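Local coordinates for PTS system, cellobiose-specific IIA component (Bacillus anthracis, PDB 3K1S), which probably accepts a phosphoryl group from HPr and passes it to the IIB component during phosphotransferase-driven uptake of cellobiose, at residues A[38-49]-A[92-103]. Numbering follows the deposited sequence.
With NA (sodium ion), chain N; NA (sodium ion), chain J.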
HETATM    1  N   MSE A  38     -16.631  19.204  -2.232  1.00 29.85           N
HETATM    2  CA  MSE A  38     -16.156  18.508  -3.428  1.00 30.07           C
HETATM    3  C   MSE A  38     -15.100  19.272  -4.225  1.00 29.46           C
HETATM    4  O   MSE A  38     -14.148  18.674  -4.730  1.00 30.40           O
HETATM    5  CB  MSE A  38     -17.346  18.121  -4.326  1.00 33.94           C
HETATM    6  CG  MSE A  38     -18.346  17.168  -3.661  1.00 34.77           C
HETATM    7 SE   MSE A  38     -17.512  15.639  -2.727  1.00 55.93          SE
HETATM    8  CE  MSE A  38     -19.148  14.804  -2.062  1.00 48.02           C
ATOM      9  N   ALA A  39     -15.267  20.586  -4.328  1.00 31.79           N
ATOM     10  CA  ALA A  39     -14.323  21.444  -5.043  1.00 31.86           C
ATOM     11  C   ALA A  39     -12.966  21.495  -4.343  1.00 30.55           C
ATOM     12  O   ALA A  39     -11.927  21.526  -5.005  1.00 29.31           O
ATOM     13  CB  ALA A  39     -14.894  22.849  -5.202  1.00 32.30           C
ATOM     14  N   GLU A  40     -12.992  21.514  -3.010  1.00 29.26           N
ATOM     15  CA  GLU A  40     -11.783  21.492  -2.196  1.00 28.38           C
ATOM     16  C   GLU A  40     -11.104  20.121  -2.287  1.00 27.61           C
ATOM     17  O   GLU A  40      -9.873  20.021  -2.263  1.00 28.63           O
ATOM     18  CB  GLU A  40     -12.110  21.842  -0.736  1.00 29.84           C
ATOM     19  CG  GLU A  40     -12.511  23.312  -0.487  1.00 33.54           C
ATOM     20  CD  GLU A  40     -13.999  23.614  -0.722  1.00 37.53           C
ATOM     21  OE1 GLU A  40     -14.773  22.717  -1.129  1.00 36.94           O
ATOM     22  OE2 GLU A  40     -14.400  24.773  -0.487  1.00 47.69           O
ATOM     23  N   ALA A  41     -11.916  19.070  -2.381  1.00 26.79           N
ATOM     24  CA  ALA A  41     -11.422  17.711  -2.596  1.00 27.30           C
ATOM     25  C   ALA A  41     -10.749  17.586  -3.962  1.00 27.06           C
ATOM     26  O   ALA A  41      -9.618  17.118  -4.060  1.00 26.86           O
ATOM     27  CB  ALA A  41     -12.559  16.706  -2.475  1.00 27.65           C
ATOM     28  N   ASP A  42     -11.446  18.009  -5.013  1.00 28.76           N
ATOM     29  CA  ASP A  42     -10.880  17.973  -6.362  1.00 30.43           C
ATOM     30  C   ASP A  42      -9.525  18.683  -6.429  1.00 30.57           C
ATOM     31  O   ASP A  42      -8.577  18.156  -7.014  1.00 29.52           O
ATOM     32  CB  ASP A  42     -11.857  18.564  -7.389  1.00 30.80           C
ATOM     33  CG  ASP A  42     -13.081  17.682  -7.621  1.00 33.85           C
ATOM     34  OD1 ASP A  42     -13.082  16.504  -7.200  1.00 39.96           O
ATOM     35  OD2 ASP A  42     -14.053  18.170  -8.235  1.00 42.42           O
ATOM     36  N   GLU A  43      -9.435  19.865  -5.821  1.00 30.04           N
ATOM     37  CA  GLU A  43      -8.190  20.634  -5.829  1.00 32.76           C
ATOM     38  C   GLU A  43      -7.062  19.993  -5.019  1.00 30.44           C
ATOM     39  O   GLU A  43      -5.896  20.081  -5.412  1.00 30.38           O
ATOM     40  CB  GLU A  43      -8.417  22.076  -5.371  1.00 34.64           C
ATOM     41  CG  GLU A  43      -7.222  22.988  -5.653  1.00 46.17           C
ATOM     42  CD  GLU A  43      -7.508  24.459  -5.388  1.00 60.25           C
ATOM     43  OE1 GLU A  43      -8.334  24.767  -4.498  1.00 66.03           O
ATOM     44  OE2 GLU A  43      -6.892  25.311  -6.067  1.00 63.62           O
ATOM     45  N   ALA A  44      -7.398  19.374  -3.887  1.00 28.10           N
ATOM     46  CA  ALA A  44      -6.399  18.670  -3.079  1.00 28.45           C
ATOM     47  C   ALA A  44      -5.842  17.441  -3.807  1.00 26.50           C
ATOM     48  O   ALA A  44      -4.673  17.095  -3.646  1.00 27.51           O
ATOM     49  CB  ALA A  44      -6.969  18.283  -1.707  1.00 27.63           C
HETATM   50  N   MSE A  45      -6.683  16.788  -4.603  1.00 26.21           N
HETATM   51  CA  MSE A  45      -6.240  15.677  -5.449  1.00 27.68           C
HETATM   52  C   MSE A  45      -5.229  16.131  -6.506  1.00 26.78           C
HETATM   53  O   MSE A  45      -4.259  15.422  -6.797  1.00 27.43           O
HETATM   54  CB  MSE A  45      -7.436  14.971  -6.099  1.00 27.45           C
HETATM   55  CG  MSE A  45      -8.254  14.143  -5.111  1.00 34.04           C
HETATM   56 SE   MSE A  45      -7.206  12.689  -4.291  1.00 41.72          SE
HETATM   57  CE  MSE A  45      -7.110  11.524  -5.867  1.00 26.97           C
ATOM     58  N   VAL A  46      -5.454  17.312  -7.073  1.00 26.22           N
ATOM     59  CA  VAL A  46      -4.510  17.909  -8.015  1.00 26.13           C
ATOM     60  C   VAL A  46      -3.151  18.094  -7.342  1.00 25.91           C
ATOM     61  O   VAL A  46      -2.111  17.791  -7.927  1.00 26.62           O
ATOM     62  CB  VAL A  46      -5.022  19.268  -8.571  1.00 28.79           C
ATOM     63  CG1 VAL A  46      -3.896  20.029  -9.269  1.00 27.49           C
ATOM     64  CG2 VAL A  46      -6.198  19.057  -9.526  1.00 24.61           C
ATOM     65  N   LYS A  47      -3.166  18.582  -6.104  1.00 25.82           N
ATOM     66  CA  LYS A  47      -1.930  18.811  -5.364  1.00 24.39           C
ATOM     67  C   LYS A  47      -1.258  17.497  -4.987  1.00 22.77           C
ATOM     68  O   LYS A  47      -0.034  17.398  -4.997  1.00 21.98           O
ATOM     69  CB  LYS A  47      -2.184  19.676  -4.132  1.00 25.58           C
ATOM     70  CG  LYS A  47      -2.443  21.132  -4.477  1.00 27.29           C
ATOM     71  CD  LYS A  47      -2.913  21.905  -3.265  1.00 32.96           C
ATOM     72  CE  LYS A  47      -3.389  23.291  -3.655  1.00 34.12           C
ATOM     73  NZ  LYS A  47      -3.628  24.110  -2.431  1.00 47.27           N
ATOM     74  N   ALA A  48      -2.068  16.491  -4.674  1.00 21.30           N
ATOM     75  CA  ALA A  48      -1.561  15.150  -4.440  1.00 22.74           C
ATOM     76  C   ALA A  48      -0.749  14.706  -5.648  1.00 23.04           C
ATOM     77  O   ALA A  48       0.412  14.320  -5.512  1.00 26.58           O
ATOM     78  CB  ALA A  48      -2.703  14.186  -4.172  1.00 20.17           C
ATOM     79  N   LYS A  49      -1.360  14.794  -6.829  1.00 24.88           N
ATOM     80  CA  LYS A  49      -0.720  14.400  -8.077  1.00 25.08           C
ATOM     81  C   LYS A  49       0.606  15.122  -8.275  1.00 24.76           C
ATOM     82  O   LYS A  49       1.618  14.492  -8.608  1.00 24.97           O
ATOM     83  CB  LYS A  49      -1.654  14.649  -9.271  1.00 26.14           C
ATOM     84  CG  LYS A  49      -1.056  14.320 -10.646  1.00 30.68           C
ATOM     85  CD  LYS A  49      -0.211  13.034 -10.644  1.00 48.43           C
ATOM     86  CE  LYS A  49      -1.061  11.769 -10.586  1.00 52.26           C
ATOM     87  NZ  LYS A  49      -0.213  10.550 -10.459  1.00 56.85           N
ATOM     88  N   LYS A  92      -3.541   7.844  -3.005  1.00 22.09           N
ATOM     89  CA  LYS A  92      -4.141   8.773  -3.949  1.00 23.68           C
ATOM     90  C   LYS A  92      -5.149   8.057  -4.851  1.00 25.89           C
ATOM     91  O   LYS A  92      -6.274   8.531  -5.038  1.00 27.16           O
ATOM     92  CB  LYS A  92      -3.067   9.468  -4.788  1.00 23.57           C
ATOM     93  CG  LYS A  92      -3.619  10.450  -5.814  1.00 27.40           C
ATOM     94  CD  LYS A  92      -2.510  10.984  -6.706  1.00 33.51           C
ATOM     95  CE  LYS A  92      -3.070  11.679  -7.930  1.00 37.86           C
ATOM     96  NZ  LYS A  92      -3.700  10.720  -8.881  1.00 48.59           N
ATOM     97  N   GLU A  93      -4.741   6.912  -5.396  1.00 25.24           N
ATOM     98  CA  GLU A  93      -5.580   6.147  -6.310  1.00 26.93           C
ATOM     99  C   GLU A  93      -6.883   5.697  -5.654  1.00 27.14           C
ATOM    100  O   GLU A  93      -7.939   5.714  -6.287  1.00 30.00           O
ATOM    101  CB  GLU A  93      -4.813   4.941  -6.871  1.00 27.69           C
ATOM    102  CG  GLU A  93      -5.558   4.191  -7.970  1.00 31.86           C
ATOM    103  CD  GLU A  93      -4.689   3.204  -8.735  1.00 36.45           C
ATOM    104  OE1 GLU A  93      -3.651   2.758  -8.200  1.00 33.67           O
ATOM    105  OE2 GLU A  93      -5.059   2.868  -9.884  1.00 41.20           O
ATOM    106  N   LEU A  94      -6.815   5.286  -4.395  1.00 26.91           N
ATOM    107  CA  LEU A  94      -8.017   4.827  -3.701  1.00 27.68           C
ATOM    108  C   LEU A  94      -8.861   5.978  -3.153  1.00 27.57           C
ATOM    109  O   LEU A  94     -10.093   5.894  -3.129  1.00 28.12           O
ATOM    110  CB  LEU A  94      -7.667   3.814  -2.614  1.00 25.62           C
ATOM    111  CG  LEU A  94      -7.058   2.515  -3.161  1.00 27.98           C
ATOM    112  CD1 LEU A  94      -6.609   1.611  -2.026  1.00 22.77           C
ATOM    113  CD2 LEU A  94      -8.035   1.778  -4.093  1.00 27.47           C
ATOM    114  N   ALA A  95      -8.195   7.051  -2.734  1.00 23.94           N
ATOM    115  CA  ALA A  95      -8.884   8.238  -2.248  1.00 23.88           C
ATOM    116  C   ALA A  95      -9.762   8.837  -3.350  1.00 24.81           C
ATOM    117  O   ALA A  95     -10.859   9.325  -3.079  1.00 27.44           O
ATOM    118  CB  ALA A  95      -7.884   9.258  -1.728  1.00 21.96           C
ATOM    119  N   ALA A  96      -9.267   8.800  -4.587  1.00 25.24           N
ATOM    120  CA  ALA A  96     -10.064   9.136  -5.766  1.00 25.42           C
ATOM    121  C   ALA A  96     -11.371   8.350  -5.786  1.00 26.52           C
ATOM    122  O   ALA A  96     -12.430   8.884  -6.143  1.00 27.68           O
ATOM    123  CB  ALA A  96      -9.271   8.861  -7.040  1.00 25.93           C
ATOM    124  N   GLU A  97     -11.283   7.082  -5.396  1.00 24.95           N
ATOM    125  CA  GLU A  97     -12.425   6.179  -5.395  1.00 25.94           C
ATOM    126  C   GLU A  97     -13.367   6.419  -4.221  1.00 26.44           C
ATOM    127  O   GLU A  97     -14.581   6.280  -4.364  1.00 27.51           O
ATOM    128  CB  GLU A  97     -11.963   4.719  -5.451  1.00 25.94           C
ATOM    129  CG  GLU A  97     -11.275   4.343  -6.764  1.00 27.13           C
ATOM    130  CD  GLU A  97     -12.086   4.719  -8.002  1.00 36.14           C
ATOM    131  OE1 GLU A  97     -13.336   4.648  -7.956  1.00 34.20           O
ATOM    132  OE2 GLU A  97     -11.467   5.083  -9.027  1.00 35.30           O
ATOM    133  N   PHE A  98     -12.822   6.795  -3.070  1.00 25.78           N
ATOM    134  CA  PHE A  98     -13.668   7.246  -1.963  1.00 27.02           C
ATOM    135  C   PHE A  98     -14.428   8.515  -2.334  1.00 27.21           C
ATOM    136  O   PHE A  98     -15.622   8.644  -2.044  1.00 30.36           O
ATOM    137  CB  PHE A  98     -12.853   7.483  -0.694  1.00 25.52           C
ATOM    138  CG  PHE A  98     -12.516   6.228   0.043  1.00 27.61           C
ATOM    139  CD1 PHE A  98     -13.489   5.556   0.775  1.00 29.26           C
ATOM    140  CD2 PHE A  98     -11.227   5.711   0.007  1.00 24.56           C
ATOM    141  CE1 PHE A  98     -13.182   4.386   1.455  1.00 31.70           C
ATOM    142  CE2 PHE A  98     -10.914   4.541   0.688  1.00 26.80           C
ATOM    143  CZ  PHE A  98     -11.889   3.880   1.413  1.00 25.54           C
ATOM    144  N   ILE A  99     -13.724   9.444  -2.977  1.00 26.29           N
ATOM    145  CA  ILE A  99     -14.303  10.720  -3.373  1.00 28.28           C
ATOM    146  C   ILE A  99     -15.465  10.518  -4.350  1.00 29.95           C
ATOM    147  O   ILE A  99     -16.522  11.139  -4.200  1.00 28.83           O
ATOM    148  CB  ILE A  99     -13.228  11.666  -3.957  1.00 30.41           C
ATOM    149  CG1 ILE A  99     -12.155  11.951  -2.894  1.00 30.62           C
ATOM    150  CG2 ILE A  99     -13.861  12.966  -4.458  1.00 26.61           C
ATOM    151  CD1 ILE A  99     -10.844  12.459  -3.449  1.00 30.41           C
ATOM    152  N   ASP A 100     -15.272   9.636  -5.332  1.00 30.02           N
ATOM    153  CA  ASP A 100     -16.324   9.349  -6.311  1.00 32.98           C
ATOM    154  C   ASP A 100     -17.527   8.717  -5.638  1.00 33.82           C
ATOM    155  O   ASP A 100     -18.670   9.028  -5.976  1.00 36.55           O
ATOM    156  CB  ASP A 100     -15.809   8.460  -7.447  1.00 33.88           C
ATOM    157  CG  ASP A 100     -15.575   9.234  -8.735  1.00 44.28           C
ATOM    158  OD1 ASP A 100     -15.617  10.486  -8.712  1.00 52.56           O
ATOM    159  OD2 ASP A 100     -15.359   8.589  -9.784  1.00 54.09           O
ATOM    160  N   LEU A 101     -17.261   7.849  -4.669  1.00 32.71           N
ATOM    161  CA  LEU A 101     -18.311   7.190  -3.912  1.00 32.62           C
ATOM    162  C   LEU A 101     -19.104   8.194  -3.075  1.00 32.45           C
ATOM    163  O   LEU A 101     -20.324   8.077  -2.955  1.00 36.26           O
ATOM    164  CB  LEU A 101     -17.726   6.064  -3.045  1.00 32.56           C
ATOM    165  CG  LEU A 101     -18.664   5.210  -2.185  1.00 34.55           C
ATOM    166  CD1 LEU A 101     -19.841   4.666  -2.984  1.00 42.77           C
ATOM    167  CD2 LEU A 101     -17.882   4.070  -1.549  1.00 44.70           C
ATOM    168  N   TYR A 102     -18.423   9.183  -2.507  1.00 31.43           N
ATOM    169  CA  TYR A 102     -19.123  10.246  -1.775  1.00 33.15           C
ATOM    170  C   TYR A 102     -19.962  11.143  -2.680  1.00 33.93           C
ATOM    171  O   TYR A 102     -21.026  11.613  -2.269  1.00 35.04           O
ATOM    172  CB  TYR A 102     -18.162  11.077  -0.916  1.00 31.86           C
ATOM    173  CG  TYR A 102     -17.858  10.430   0.416  1.00 32.53           C
ATOM    174  CD1 TYR A 102     -18.830  10.363   1.411  1.00 36.39           C
ATOM    175  CD2 TYR A 102     -16.603   9.878   0.679  1.00 31.60           C
ATOM    176  CE1 TYR A 102     -18.565   9.765   2.637  1.00 37.62           C
ATOM    177  CE2 TYR A 102     -16.328   9.274   1.907  1.00 28.38           C
ATOM    178  CZ  TYR A 102     -17.317   9.222   2.878  1.00 30.30           C
ATOM    179  OH  TYR A 102     -17.069   8.635   4.098  1.00 41.65           O
ATOM    180  N   LYS A 103     -19.490  11.371  -3.906  1.00 34.20           N
ATOM    181  CA  LYS A 103     -20.264  12.126  -4.900  1.00 38.09           C
ATOM    182  C   LYS A 103     -21.535  11.386  -5.301  1.00 41.65           C
ATOM    183  O   LYS A 103     -22.588  12.006  -5.469  1.00 44.92           O
ATOM    184  CB  LYS A 103     -19.424  12.468  -6.133  1.00 35.81           C
ATOM    185  CG  LYS A 103     -18.471  13.633  -5.905  1.00 34.31           C
ATOM    186  CD  LYS A 103     -17.527  13.848  -7.074  1.00 33.93           C
ATOM    187  CE  LYS A 103     -16.561  14.980  -6.759  1.00 35.15           C
ATOM    188  NZ  LYS A 103     -15.360  14.987  -7.637  1.00 35.01           N
TER
HETATM  189 NA    NA N 108     -15.543   4.805  -6.446  1.00 35.11          NA
HETATM  190 NA    NA J 107     -15.552   7.140   4.555  1.00 48.21          NA
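The ammonium NZ of K103 reaches across to the carboxylate of D42 and donates to OD1, whose syn lone pair, on the side of the other oxygen, receives it at 2.8 Å. An extended lysine suits this place because it can span the gap between segments 38-49 and 92-103, which run antiparallel, their axes approaching to 11.0 Å at 170°. Its aliphatic part is used as well: M38, a selenomethionine, lies alongside and points the other way, with SE 3.9 Å from K103 CG, while its methyl CE lies near Y102 CB.

M45, also selenomethionine, is the knob in a hole formed by K92, A95, A96 and I99. Bends at chi2 (-62°) and chi3 (-73°) fold the flexible chain so that CE comes 3.6 Å from A96 CB. Its CG, set beside the backbone N by chi1, rests against I99 CD1 at 3.5 Å. The small alanines A41 and A48 let I99 and the stem of K92 approach the helix backbone.

K92 and K49 run roughly perpendicular, their NZ atoms 3.8 Å apart. Helix 10-34 completes the three-helix bundle, A33 touching M38, while the other face of 92-103 meets two further subunits, with E97 and Y102 binding sodium ions there. Selenoether and aliphatic packing thus joins the helices, with one salt bridge at its margin, whereas the lysine pair probably adds electrostatic cost.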